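Local coordinates for protein putative esterase (Sulfolobus solfataricus P2, PDB 2RAU) that probably hydrolyses ester bonds as a lipase or esterase of the alpha/beta-hydrolase clan and binds calcium ions, at residues Y206-R211 / P274-R279; N195-M200 / L280-D285; P57-S62 / E151-I156. All coordinates share one frame; numbering follows the deposited sequence.

Interaction 1 (Y206-R211 / P274-R279)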
ATOM      1  N   TYR A 206       8.361 -16.767 -10.235  1.00 27.10           N
ATOM      2  CA  TYR A 206       7.585 -15.671 -10.774  1.00 24.72           C
ATOM      3  C   TYR A 206       7.226 -14.629  -9.776  1.00 25.63           C
ATOM      4  O   TYR A 206       6.871 -13.517 -10.186  1.00 24.76           O
ATOM      5  CB  TYR A 206       6.308 -16.189 -11.471  1.00 23.97           C
ATOM      6  CG  TYR A 206       6.579 -17.075 -12.648  1.00 25.60           C
ATOM      7  CD1 TYR A 206       6.855 -16.517 -13.910  1.00 26.56           C
ATOM      8  CD2 TYR A 206       6.572 -18.461 -12.531  1.00 26.75           C
ATOM      9  CE1 TYR A 206       7.107 -17.298 -14.987  1.00 26.32           C
ATOM     10  CE2 TYR A 206       6.869 -19.251 -13.620  1.00 26.63           C
ATOM     11  CZ  TYR A 206       7.125 -18.665 -14.826  1.00 30.43           C
ATOM     12  OH  TYR A 206       7.359 -19.447 -15.900  1.00 31.56           O
ATOM     13  N   VAL A 207       7.363 -14.956  -8.488  1.00 26.24           N
ATOM     14  CA  VAL A 207       6.904 -14.114  -7.401  1.00 25.98           C
ATOM     15  C   VAL A 207       7.937 -13.995  -6.279  1.00 27.01           C
ATOM     16  O   VAL A 207       8.801 -14.855  -6.134  1.00 28.29           O
ATOM     17  CB  VAL A 207       5.574 -14.624  -6.804  1.00 28.03           C
ATOM     18  CG1 VAL A 207       4.404 -14.534  -7.815  1.00 25.76           C
ATOM     19  CG2 VAL A 207       5.736 -16.050  -6.222  1.00 27.89           C
ATOM     20  N   ILE A 208       7.820 -12.914  -5.506  1.00 26.84           N
ATOM     21  CA  ILE A 208       8.587 -12.657  -4.304  1.00 29.54           C
ATOM     22  C   ILE A 208       7.608 -12.928  -3.135  1.00 27.50           C
ATOM     23  O   ILE A 208       6.544 -12.325  -3.072  1.00 24.64           O
ATOM     24  CB  ILE A 208       9.044 -11.173  -4.179  1.00 29.70           C
ATOM     25  CG1 ILE A 208       9.700 -10.685  -5.479  1.00 33.33           C
ATOM     26  CG2 ILE A 208       9.956 -10.998  -2.915  1.00 28.99           C
ATOM     27  CD1 ILE A 208       9.673  -9.158  -5.657  1.00 34.06           C
ATOM     28  N   PRO A 209       7.949 -13.848  -2.240  1.00 27.24           N
ATOM     29  CA  PRO A 209       7.078 -14.113  -1.125  1.00 27.84           C
ATOM     30  C   PRO A 209       7.257 -13.093   0.017  1.00 28.65           C
ATOM     31  O   PRO A 209       8.358 -12.625   0.309  1.00 29.31           O
ATOM     32  CB  PRO A 209       7.540 -15.480  -0.657  1.00 29.99           C
ATOM     33  CG  PRO A 209       9.004 -15.453  -0.981  1.00 28.77           C
ATOM     34  CD  PRO A 209       9.113 -14.747  -2.248  1.00 29.16           C
ATOM     35  N   SER A 210       6.164 -12.787   0.674  1.00 25.50           N
ATOM     36  CA  SER A 210       6.181 -11.935   1.828  1.00 25.71           C
ATOM     37  C   SER A 210       6.731 -12.706   3.020  1.00 25.58           C
ATOM     38  O   SER A 210       6.551 -13.895   3.105  1.00 28.59           O
ATOM     39  CB  SER A 210       4.743 -11.519   2.149  1.00 25.58           C
ATOM     40  OG  SER A 210       4.671 -10.757   3.333  1.00 27.68           O
ATOM     41  N   ARG A 211       7.375 -12.002   3.948  1.00 30.40           N
ATOM     42  CA  ARG A 211       7.790 -12.589   5.240  1.00 32.03           C
ATOM     43  C   ARG A 211       6.654 -12.503   6.274  1.00 29.78           C
ATOM     44  O   ARG A 211       6.771 -13.029   7.370  1.00 28.25           O
ATOM     45  CB  ARG A 211       9.115 -11.984   5.720  1.00 36.16           C
ATOM     46  CG  ARG A 211      10.308 -12.598   4.880  1.00 48.07           C
ATOM     47  CD  ARG A 211      11.747 -12.372   5.438  1.00 48.07           C
ATOM     48  NE  ARG A 211      12.046 -13.095   6.679  1.00 62.73           N
ATOM     49  CZ  ARG A 211      12.195 -14.415   6.772  1.00 72.10           C
ATOM     50  NH1 ARG A 211      12.036 -15.200   5.706  1.00 83.23           N
ATOM     51  NH2 ARG A 211      12.483 -14.967   7.949  1.00 71.39           N
ATOM     52  N   PRO A 274       0.313 -13.006   0.085  1.00 25.69           N
ATOM     53  CA  PRO A 274       1.493 -13.868   0.140  1.00 26.91           C
ATOM     54  C   PRO A 274       2.606 -13.590  -0.864  1.00 27.95           C
ATOM     55  O   PRO A 274       3.751 -13.934  -0.626  1.00 24.99           O
ATOM     56  CB  PRO A 274       0.902 -15.264  -0.142  1.00 25.52           C
ATOM     57  CG  PRO A 274      -0.402 -14.984  -0.864  1.00 25.85           C
ATOM     58  CD  PRO A 274      -0.904 -13.725  -0.314  1.00 25.75           C
ATOM     59  N   TYR A 275       2.237 -13.060  -2.022  1.00 27.34           N
ATOM     60  CA  TYR A 275       3.136 -12.967  -3.167  1.00 26.36           C
ATOM     61  C   TYR A 275       3.001 -11.693  -3.963  1.00 25.45           C
ATOM     62  O   TYR A 275       1.924 -11.097  -4.051  1.00 25.70           O
ATOM     63  CB  TYR A 275       2.882 -14.119  -4.125  1.00 26.32           C
ATOM     64  CG  TYR A 275       2.976 -15.521  -3.544  1.00 26.02           C
ATOM     65  CD1 TYR A 275       4.190 -15.995  -3.045  1.00 27.13           C
ATOM     66  CD2 TYR A 275       1.897 -16.397  -3.586  1.00 28.38           C
ATOM     67  CE1 TYR A 275       4.304 -17.295  -2.536  1.00 31.90           C
ATOM     68  CE2 TYR A 275       2.015 -17.694  -3.128  1.00 28.16           C
ATOM     69  CZ  TYR A 275       3.230 -18.129  -2.612  1.00 32.24           C
ATOM     70  OH  TYR A 275       3.398 -19.404  -2.149  1.00 30.79           O
ATOM     71  N   TRP A 276       4.107 -11.329  -4.600  1.00 26.24           N
ATOM     72  CA  TRP A 276       4.208 -10.131  -5.419  1.00 26.59           C
ATOM     73  C   TRP A 276       4.956 -10.507  -6.698  1.00 26.34           C
ATOM     74  O   TRP A 276       5.922 -11.194  -6.626  1.00 24.95           O
ATOM     75  CB  TRP A 276       4.990  -9.058  -4.689  1.00 26.44           C
ATOM     76  CG  TRP A 276       4.958  -7.722  -5.309  1.00 25.06           C
ATOM     77  CD1 TRP A 276       5.962  -7.111  -6.024  1.00 21.90           C
ATOM     78  CD2 TRP A 276       3.867  -6.787  -5.280  1.00 23.64           C
ATOM     79  NE1 TRP A 276       5.549  -5.851  -6.437  1.00 25.70           N
ATOM     80  CE2 TRP A 276       4.271  -5.634  -5.990  1.00 24.26           C
ATOM     81  CE3 TRP A 276       2.598  -6.801  -4.714  1.00 26.21           C
ATOM     82  CZ2 TRP A 276       3.446  -4.512  -6.131  1.00 22.64           C
ATOM     83  CZ3 TRP A 276       1.800  -5.686  -4.844  1.00 22.67           C
ATOM     84  CH2 TRP A 276       2.224  -4.554  -5.540  1.00 25.74           C
ATOM     85  N   PRO A 277       4.479 -10.061  -7.878  1.00 26.49           N
ATOM     86  CA  PRO A 277       5.147 -10.449  -9.098  1.00 25.70           C
ATOM     87  C   PRO A 277       6.519  -9.831  -9.274  1.00 24.75           C
ATOM     88  O   PRO A 277       6.734  -8.623  -9.040  1.00 27.42           O
ATOM     89  CB  PRO A 277       4.185  -9.970 -10.186  1.00 25.95           C
ATOM     90  CG  PRO A 277       3.539  -8.754  -9.567  1.00 28.10           C
ATOM     91  CD  PRO A 277       3.323  -9.176  -8.132  1.00 26.88           C
ATOM     92  N   TYR A 278       7.467 -10.672  -9.655  1.00 25.78           N
ATOM     93  CA  TYR A 278       8.795 -10.192 -10.071  1.00 25.14           C
ATOM     94  C   TYR A 278       8.767  -9.232 -11.260  1.00 26.69           C
ATOM     95  O   TYR A 278       9.652  -8.391 -11.397  1.00 27.13           O
ATOM     96  CB  TYR A 278       9.752 -11.379 -10.423  1.00 28.92           C
ATOM     97  CG  TYR A 278      10.681 -11.751  -9.273  1.00 29.07           C
ATOM     98  CD1 TYR A 278      11.728 -10.911  -8.905  1.00 36.66           C
ATOM     99  CD2 TYR A 278      10.534 -12.945  -8.577  1.00 35.16           C
ATOM    100  CE1 TYR A 278      12.591 -11.241  -7.861  1.00 29.35           C
ATOM    101  CE2 TYR A 278      11.371 -13.260  -7.529  1.00 31.34           C
ATOM    102  CZ  TYR A 278      12.408 -12.400  -7.183  1.00 32.03           C
ATOM    103  OH  TYR A 278      13.254 -12.693  -6.127  1.00 29.19           O
ATOM    104  N   ARG A 279       7.779  -9.381 -12.131  1.00 27.70           N
ATOM    105  CA  ARG A 279       7.768  -8.670 -13.393  1.00 25.62           C
ATOM    106  C   ARG A 279       7.882  -7.131 -13.184  1.00 27.96           C
ATOM    107  O   ARG A 279       8.627  -6.433 -13.893  1.00 30.09           O
ATOM    108  CB  ARG A 279       6.533  -9.118 -14.219  1.00 27.17           C
ATOM    109  CG  ARG A 279       6.337  -8.464 -15.585  1.00 34.73           C
ATOM    110  CD  ARG A 279       7.522  -8.759 -16.405  1.00 39.28           C
ATOM    111  NE  ARG A 279       7.378  -8.437 -17.820  1.00 43.57           N
ATOM    112  CZ  ARG A 279       7.245  -9.342 -18.791  1.00 43.98           C
ATOM    113  NH1 ARG A 279       7.170 -10.649 -18.546  1.00 38.87           N
ATOM    114  NH2 ARG A 279       7.184  -8.930 -20.038  1.00 43.50           N
TER
HETATM  115  O   HOH W   1       5.927 -11.736 -12.224  1.00 25.28           O
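Ile208 lies crosswise over the ring of Tyr278, its CG1 centred on one face and 3.6 Å from the ring centroid, a CH-pi contact only 10° off the normal. With CG1 anti to its own carbonyl carbon (chi1 -49°), Ile208 directs this branch onto the ring, while CD1 reaches the edge of the Trp276 indole, 4.3 Å from Trp276 CD1. The Tyr278 ring also approaches the main chain of strand 207-209, CE2 standing 3.3 Å from Val207 O. Ile208 and Trp276 lie on one face of this two-stranded antiparallel ribbon and Tyr275 and Pro209 on the opposite face, where Val207 crosses Tyr275 obliquely, Val207 CG2 lying 3.5 Å from Tyr275 CD1.

Ile208 and Trp276 form the hydrogen-bonded pair: Ile208 N reaches Trp276 O nearly straight at 2.8 Å, and Trp276 N returns a more bent bond (139° at the hydrogen) to Ile208 O. Ser210 N to Pro274 O and Tyr278 N to Tyr206 O extend the ladder at its two ends; a water donating to Tyr206 O and accepting from Arg279 N bridges the second end.

The ribbon is separate from the main sheet. Helix 278-282 continues directly from strand 275-277, helix 197-203 packs against Tyr206 and Tyr278 through Met200, and Trp276 meets Phe153, at the start of helix 153-169, edge-to-face.

Interaction 2 (N195-M200 / L280-D285)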
ATOM      1  N   ASN A 195      16.933 -12.057 -11.963  1.00 39.59           N
ATOM      2  CA  ASN A 195      17.456 -10.735 -12.324  1.00 42.43           C
ATOM      3  C   ASN A 195      17.022 -10.296 -13.692  1.00 40.64           C
ATOM      4  O   ASN A 195      17.371  -9.210 -14.105  1.00 41.32           O
ATOM      5  CB  ASN A 195      18.999 -10.736 -12.254  1.00 44.13           C
ATOM      6  CG  ASN A 195      19.518 -11.118 -10.855  1.00 54.89           C
ATOM      7  OD1 ASN A 195      19.315 -10.376  -9.882  1.00 66.59           O
ATOM      8  ND2 ASN A 195      20.158 -12.292 -10.747  1.00 60.03           N
ATOM      9  N   SER A 196      16.266 -11.139 -14.395  1.00 40.47           N
ATOM     10  CA  SER A 196      15.723 -10.792 -15.711  1.00 38.73           C
ATOM     11  C   SER A 196      14.449 -11.578 -15.978  1.00 35.66           C
ATOM     12  O   SER A 196      14.140 -12.522 -15.252  1.00 35.31           O
ATOM     13  CB  SER A 196      16.747 -11.105 -16.804  1.00 39.65           C
ATOM     14  OG  SER A 196      16.932 -12.506 -16.946  1.00 39.15           O
ATOM     15  N   ILE A 197      13.708 -11.182 -17.007  1.00 34.59           N
ATOM     16  CA  ILE A 197      12.508 -11.901 -17.411  1.00 36.16           C
ATOM     17  C   ILE A 197      12.832 -13.333 -17.889  1.00 37.68           C
ATOM     18  O   ILE A 197      12.090 -14.263 -17.581  1.00 40.23           O
ATOM     19  CB  ILE A 197      11.739 -11.187 -18.545  1.00 39.19           C
ATOM     20  CG1 ILE A 197      11.424  -9.707 -18.228  1.00 41.66           C
ATOM     21  CG2 ILE A 197      10.472 -11.966 -18.895  1.00 39.52           C
ATOM     22  CD1 ILE A 197      10.790  -9.449 -16.934  1.00 45.77           C
ATOM     23  N   GLU A 198      13.923 -13.514 -18.649  1.00 36.13           N
ATOM     24  CA  GLU A 198      14.305 -14.838 -19.167  1.00 35.93           C
ATOM     25  C   GLU A 198      14.585 -15.809 -18.013  1.00 34.60           C
ATOM     26  O   GLU A 198      14.180 -16.974 -18.034  1.00 35.85           O
ATOM     27  CB  GLU A 198      15.515 -14.751 -20.168  1.00 30.77           C
ATOM     28  N   GLU A 199      15.280 -15.311 -17.004  1.00 36.05           N
ATOM     29  CA  GLU A 199      15.652 -16.086 -15.828  1.00 37.23           C
ATOM     30  C   GLU A 199      14.409 -16.492 -15.019  1.00 34.97           C
ATOM     31  O   GLU A 199      14.341 -17.574 -14.444  1.00 34.01           O
ATOM     32  CB  GLU A 199      16.620 -15.234 -14.996  1.00 38.96           C
ATOM     33  CG  GLU A 199      17.211 -15.889 -13.767  1.00 44.32           C
ATOM     34  CD  GLU A 199      18.265 -15.007 -13.112  1.00 38.96           C
ATOM     35  OE1 GLU A 199      18.614 -13.961 -13.711  1.00 58.97           O
ATOM     36  OE2 GLU A 199      18.749 -15.368 -12.018  1.00 49.37           O
HETATM   37  N   MSE A 200      13.416 -15.614 -14.996  1.00 35.85           N
HETATM   38  CA  MSE A 200      12.140 -15.885 -14.320  1.00 34.33           C
HETATM   39  C   MSE A 200      11.485 -17.159 -14.916  1.00 32.34           C
HETATM   40  O   MSE A 200      11.100 -18.102 -14.214  1.00 29.48           O
HETATM   41  CB  MSE A 200      11.237 -14.636 -14.466  1.00 35.18           C
HETATM   42  CG  MSE A 200      10.052 -14.636 -13.630  1.00 34.72           C
HETATM   43 SE   MSE A 200       8.893 -13.132 -13.959  0.75 31.68          SE
HETATM   44  CE  MSE A 200       8.737 -13.288 -15.870  1.00 27.91           C
ATOM     45  N   LEU A 280       7.201  -6.605 -12.179  1.00 28.63           N
ATOM     46  CA  LEU A 280       7.215  -5.166 -11.945  1.00 28.42           C
ATOM     47  C   LEU A 280       8.632  -4.641 -11.731  1.00 30.33           C
ATOM     48  O   LEU A 280       9.009  -3.635 -12.315  1.00 36.66           O
ATOM     49  CB  LEU A 280       6.311  -4.817 -10.758  1.00 29.37           C
ATOM     50  CG  LEU A 280       4.806  -4.777 -10.977  1.00 31.81           C
ATOM     51  CD1 LEU A 280       4.113  -4.791  -9.665  1.00 26.97           C
ATOM     52  CD2 LEU A 280       4.388  -3.543 -11.815  1.00 23.15           C
ATOM     53  N   SER A 281       9.429  -5.347 -10.934  1.00 32.64           N
ATOM     54  CA  SER A 281      10.782  -4.911 -10.637  1.00 32.74           C
ATOM     55  C   SER A 281      11.737  -5.234 -11.776  1.00 33.73           C
ATOM     56  O   SER A 281      12.744  -4.552 -11.961  1.00 34.61           O
ATOM     57  CB  SER A 281      11.274  -5.507  -9.306  1.00 33.13           C
ATOM     58  OG  SER A 281      11.334  -6.912  -9.324  1.00 32.12           O
ATOM     59  N   LEU A 282      11.408  -6.252 -12.571  1.00 33.89           N
ATOM     60  CA  LEU A 282      12.260  -6.637 -13.682  1.00 35.47           C
ATOM     61  C   LEU A 282      12.022  -5.725 -14.873  1.00 39.45           C
ATOM     62  O   LEU A 282      12.749  -5.787 -15.834  1.00 39.23           O
ATOM     63  CB  LEU A 282      12.039  -8.098 -14.057  1.00 35.67           C
ATOM     64  CG  LEU A 282      12.392  -9.151 -13.003  1.00 34.71           C
ATOM     65  CD1 LEU A 282      12.024 -10.527 -13.529  1.00 38.47           C
ATOM     66  CD2 LEU A 282      13.834  -9.102 -12.617  1.00 35.77           C
ATOM     67  N   GLU A 283      10.996  -4.880 -14.810  1.00 43.35           N
ATOM     68  CA  GLU A 283      10.780  -3.820 -15.811  1.00 45.07           C
ATOM     69  C   GLU A 283      11.374  -2.458 -15.371  1.00 52.78           C
ATOM     70  O   GLU A 283      10.842  -1.390 -15.665  1.00 51.69           O
ATOM     71  CB  GLU A 283       9.298  -3.678 -16.107  1.00 40.07           C
ATOM     72  CG  GLU A 283       8.745  -4.813 -16.901  1.00 35.77           C
ATOM     73  CD  GLU A 283       7.260  -4.642 -17.172  1.00 30.62           C
ATOM     74  OE1 GLU A 283       6.626  -3.769 -16.559  1.00 41.33           O
ATOM     75  OE2 GLU A 283       6.724  -5.392 -17.986  1.00 33.27           O
ATOM     76  N   ARG A 284      12.485  -2.520 -14.641  1.00 63.28           N
ATOM     77  CA  ARG A 284      13.275  -1.343 -14.294  1.00 69.60           C
ATOM     78  C   ARG A 284      13.704  -0.624 -15.591  1.00 70.84           C
ATOM     79  O   ARG A 284      13.949   0.581 -15.585  1.00 72.50           O
ATOM     80  CB  ARG A 284      14.516  -1.782 -13.497  1.00 70.37           C
ATOM     81  CG  ARG A 284      15.502  -2.641 -14.326  1.00 73.05           C
ATOM     82  CD  ARG A 284      16.737  -3.057 -13.547  1.00 75.14           C
ATOM     83  NE  ARG A 284      16.497  -4.162 -12.610  1.00 84.91           N
ATOM     84  CZ  ARG A 284      16.408  -5.457 -12.948  1.00 86.30           C
ATOM     85  NH1 ARG A 284      16.499  -5.854 -14.224  1.00 84.01           N
ATOM     86  NH2 ARG A 284      16.204  -6.367 -11.996  1.00 84.84           N
ATOM     87  N   ASP A 285      13.801  -1.390 -16.689  1.00 72.64           N
ATOM     88  CA  ASP A 285      14.132  -0.871 -18.029  1.00 72.46           C
ATOM     89  C   ASP A 285      13.215   0.265 -18.486  1.00 71.30           C
ATOM     90  O   ASP A 285      13.700   1.274 -18.997  1.00 71.65           O
ATOM     91  CB  ASP A 285      14.044  -1.998 -19.069  1.00 72.99           C
TER
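Leu282 makes a largely apolar contact with the start of helix 197-203, from the last turn of the short helix 278-282, in a peripheral part of this alpha/beta-hydrolase-like chain outside its main sheet. The helix start is N-capped: Ser196 OG accepts from Glu199 N at 3.3 Å, which ties the first turn to the residue before it. Glu199 in turn takes a weak bond from Asn195 N on its OE1, while its OE2 forms a salt bridge with Lys203.

Leu282 is the buried centre of the contact. Its CG is anti to the carbonyl carbon (chi1 -63°), which carries the branch point toward the 195-200 segment; the two methyls then meet successive parts of that backbone. CD2 rests on the peptide joining Asn195 and Ser196, 3.6 Å from Asn195 C, and CD1 lies 3.4 Å from Ser196 O. That oxygen also accepts the helical bond from Met200 N. The selenium of Met200, a selenomethionine, borders the same methyl, SE to Leu282 CD1 being 4.1 Å, and Val194 adds to the leucine's surroundings.

Towards solvent the chemistry becomes polar but loose. The poorly ordered Arg284 brings its guanidinium edge to Asn195 O, with NH1 giving a weak bond of 3.5 Å. Ile197 slants across Leu282, and its CD1 presses to 3.4 Å from Leu282 CB, tighter than usual van der Waals contact.

Interaction 3 (P57-S62 / E151-I156)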
ATOM      1  N   PRO A  57      -1.950   0.870  -2.603  1.00 26.26           N
ATOM      2  CA  PRO A  57      -1.104   0.173  -1.652  1.00 26.06           C
ATOM      3  C   PRO A  57       0.281  -0.146  -2.172  1.00 26.40           C
ATOM      4  O   PRO A  57       0.519  -0.095  -3.360  1.00 29.12           O
ATOM      5  CB  PRO A  57      -1.853  -1.140  -1.402  1.00 24.38           C
ATOM      6  CG  PRO A  57      -3.282  -0.854  -1.887  1.00 26.55           C
ATOM      7  CD  PRO A  57      -3.107   0.056  -3.020  1.00 26.20           C
ATOM      8  N   GLY A  58       1.153  -0.569  -1.238  1.00 25.86           N
ATOM      9  CA  GLY A  58       2.531  -0.928  -1.529  1.00 26.05           C
ATOM     10  C   GLY A  58       2.650  -2.427  -1.716  1.00 26.96           C
ATOM     11  O   GLY A  58       1.660  -3.104  -1.864  1.00 26.03           O
ATOM     12  N   THR A  59       3.887  -2.925  -1.759  1.00 27.78           N
ATOM     13  CA  THR A  59       4.188  -4.325  -2.025  1.00 28.08           C
ATOM     14  C   THR A  59       3.534  -5.232  -0.978  1.00 29.18           C
ATOM     15  O   THR A  59       3.674  -5.001   0.219  1.00 27.53           O
ATOM     16  CB  THR A  59       5.711  -4.551  -2.003  1.00 27.25           C
ATOM     17  OG1 THR A  59       6.320  -3.524  -2.768  1.00 29.78           O
ATOM     18  CG2 THR A  59       6.122  -5.893  -2.601  1.00 27.68           C
ATOM     19  N   TRP A  60       2.837  -6.258  -1.480  1.00 24.82           N
ATOM     20  CA  TRP A  60       2.086  -7.236  -0.718  1.00 23.75           C
ATOM     21  C   TRP A  60       0.905  -6.629   0.014  1.00 23.61           C
ATOM     22  O   TRP A  60       0.210  -7.329   0.745  1.00 27.41           O
ATOM     23  CB  TRP A  60       2.942  -7.970   0.322  1.00 23.35           C
ATOM     24  CG  TRP A  60       4.161  -8.657  -0.249  1.00 24.15           C
ATOM     25  CD1 TRP A  60       4.200  -9.811  -1.008  1.00 26.88           C
ATOM     26  CD2 TRP A  60       5.509  -8.288  -0.010  1.00 26.32           C
ATOM     27  NE1 TRP A  60       5.491 -10.117  -1.305  1.00 22.95           N
ATOM     28  CE2 TRP A  60       6.320  -9.217  -0.696  1.00 26.49           C
ATOM     29  CE3 TRP A  60       6.112  -7.241   0.706  1.00 28.72           C
ATOM     30  CZ2 TRP A  60       7.708  -9.140  -0.689  1.00 30.81           C
ATOM     31  CZ3 TRP A  60       7.489  -7.133   0.669  1.00 33.42           C
ATOM     32  CH2 TRP A  60       8.272  -8.080  -0.022  1.00 29.09           C
ATOM     33  N   SER A  61       0.623  -5.363  -0.240  1.00 24.32           N
ATOM     34  CA  SER A  61      -0.493  -4.699   0.407  1.00 23.57           C
ATOM     35  C   SER A  61      -1.724  -4.703  -0.514  1.00 25.92           C
ATOM     36  O   SER A  61      -1.635  -5.119  -1.670  1.00 27.16           O
ATOM     37  CB  SER A  61      -0.063  -3.309   0.904  1.00 25.87           C
ATOM     38  OG  SER A  61      -1.074  -2.638   1.708  1.00 25.09           O
ATOM     39  N   SER A  62      -2.881  -4.359   0.072  1.00 26.48           N
ATOM     40  CA  SER A  62      -4.161  -4.367  -0.592  1.00 26.40           C
ATOM     41  C   SER A  62      -5.068  -3.265  -0.034  1.00 26.52           C
ATOM     42  O   SER A  62      -4.827  -2.757   1.084  1.00 24.27           O
ATOM     43  CB  SER A  62      -4.828  -5.719  -0.380  1.00 24.85           C
ATOM     44  OG  SER A  62      -5.205  -5.937   0.965  1.00 23.99           O
ATOM     45  N   GLU A 151       1.381   4.494  -1.118  1.00 28.09           N
ATOM     46  CA  GLU A 151       2.251   4.037  -0.024  1.00 27.21           C
ATOM     47  C   GLU A 151       3.348   3.148  -0.559  1.00 28.99           C
ATOM     48  O   GLU A 151       3.073   2.116  -1.140  1.00 26.91           O
ATOM     49  CB  GLU A 151       1.426   3.245   1.009  1.00 25.97           C
ATOM     50  CG  GLU A 151       0.260   4.018   1.582  1.00 28.32           C
ATOM     51  CD  GLU A 151      -0.484   3.309   2.701  1.00 28.39           C
ATOM     52  OE1 GLU A 151      -0.202   2.099   2.969  1.00 29.24           O
ATOM     53  OE2 GLU A 151      -1.352   3.962   3.322  1.00 28.17           O
ATOM     54  N   SER A 152       4.604   3.544  -0.340  1.00 30.00           N
ATOM     55  CA  SER A 152       5.760   2.726  -0.700  1.00 30.08           C
ATOM     56  C   SER A 152       5.757   2.468  -2.252  1.00 30.99           C
ATOM     57  O   SER A 152       5.735   3.433  -3.004  1.00 30.96           O
ATOM     58  CB  SER A 152       5.730   1.453   0.171  1.00 30.54           C
ATOM     59  OG  SER A 152       6.981   0.837   0.181  1.00 28.23           O
ATOM     60  N   PHE A 153       5.766   1.204  -2.710  1.00 28.91           N
ATOM     61  CA  PHE A 153       5.564   0.868  -4.136  1.00 27.20           C
ATOM     62  C   PHE A 153       4.390   1.658  -4.749  1.00 27.95           C
ATOM     63  O   PHE A 153       4.434   2.094  -5.889  1.00 25.65           O
ATOM     64  CB  PHE A 153       5.255  -0.625  -4.327  1.00 28.00           C
ATOM     65  CG  PHE A 153       4.655  -0.923  -5.663  1.00 26.33           C
ATOM     66  CD1 PHE A 153       5.452  -1.088  -6.774  1.00 29.29           C
ATOM     67  CD2 PHE A 153       3.268  -0.940  -5.837  1.00 28.72           C
ATOM     68  CE1 PHE A 153       4.879  -1.340  -8.022  1.00 26.63           C
ATOM     69  CE2 PHE A 153       2.693  -1.192  -7.108  1.00 25.83           C
ATOM     70  CZ  PHE A 153       3.512  -1.344  -8.191  1.00 25.40           C
ATOM     71  N   GLY A 154       3.314   1.813  -4.004  1.00 27.03           N
ATOM     72  CA  GLY A 154       2.164   2.576  -4.488  1.00 27.87           C
ATOM     73  C   GLY A 154       2.476   4.007  -4.832  1.00 26.37           C
ATOM     74  O   GLY A 154       1.775   4.611  -5.640  1.00 24.60           O
ATOM     75  N   GLY A 155       3.500   4.579  -4.214  1.00 27.41           N
ATOM     76  CA  GLY A 155       3.965   5.924  -4.580  1.00 25.73           C
ATOM     77  C   GLY A 155       4.632   5.983  -5.953  1.00 28.65           C
ATOM     78  O   GLY A 155       4.414   6.917  -6.719  1.00 27.27           O
ATOM     79  N   ILE A 156       5.421   4.953  -6.270  1.00 27.60           N
ATOM     80  CA  ILE A 156       5.998   4.779  -7.604  1.00 30.35           C
ATOM     81  C   ILE A 156       4.861   4.586  -8.616  1.00 29.00           C
ATOM     82  O   ILE A 156       4.873   5.181  -9.681  1.00 27.23           O
ATOM     83  CB  ILE A 156       6.988   3.549  -7.680  1.00 30.58           C
ATOM     84  CG1 ILE A 156       8.171   3.723  -6.704  1.00 40.83           C
ATOM     85  CG2 ILE A 156       7.569   3.438  -9.059  1.00 31.32           C
ATOM     86  CD1 ILE A 156       8.994   2.432  -6.356  1.00 37.47           C
TER
HETATM   87  O   HOH W   2       0.197  -0.120   1.513  1.00 17.11           O
HETATM   88  O   HOH W   3       6.304  -1.203  -1.154  1.00 25.97           O
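The probable nucleophile elbow, a sharp turn between strand 146-151 and helix 153-169, packs here against the loop that follows strand 52-56. Gly58 CA sits 3.1 Å from Glu151 O, and Pro57 O lies 3.3 Å from Gly154 CA. A CB on either glycine would clash, with Glu151 O at Gly58 and with Pro57 O at Gly154. CG of Phe153, anti to the backbone N (chi1 163°), turns the ring away from that amide, and the ring edge meets Pro57 O in plane, CD2 at 3.8 Å; Phe153 CB meets Thr59 OG1, the two side chains crossing at about a right angle.

Gly150, Ser152 and Gly154 fit the GxSxG pattern of alpha/beta-hydrolases. Ser152, the presumed nucleophile, has a positive phi (60°, with psi -123°), the strained backbone expected of such an elbow, and its OG hydrogen-bonds to His329, with Asp177 completing a triad-like set.

Two waters join the segments. One accepts from the backbone nitrogens of Thr59 and Phe153 and lies 2.5 Å from Ser152 OG, a placement consistent with an oxyanion hole. The other accepts from Gly58 N and donates to Ser61 OG and to Glu151 OE1, the last at 2.7 Å.

Overall arrangement
Interaction 3 lies near the centre of the chain but is only partly buried, joining loop and elbow at the ends of main-sheet strands through close backbone packing and two waters. Interaction 1 is the more fully buried contact, away from that sheet, and combines a ladder of backbone hydrogen bonds with aromatic packing. Interaction 2 is more peripheral, with exposed residues at its margin, apolar with one weak polar bond. Interactions 1 and 2 share helix 278-282 and touch through Arg279 and Ile197, and through Met200 against Tyr206 and Tyr278. Trp60 connects interactions 1 and 3, its NE1 bonding to Ile208 O, whereas interactions 2 and 3 meet where Leu280 packs on Phe153.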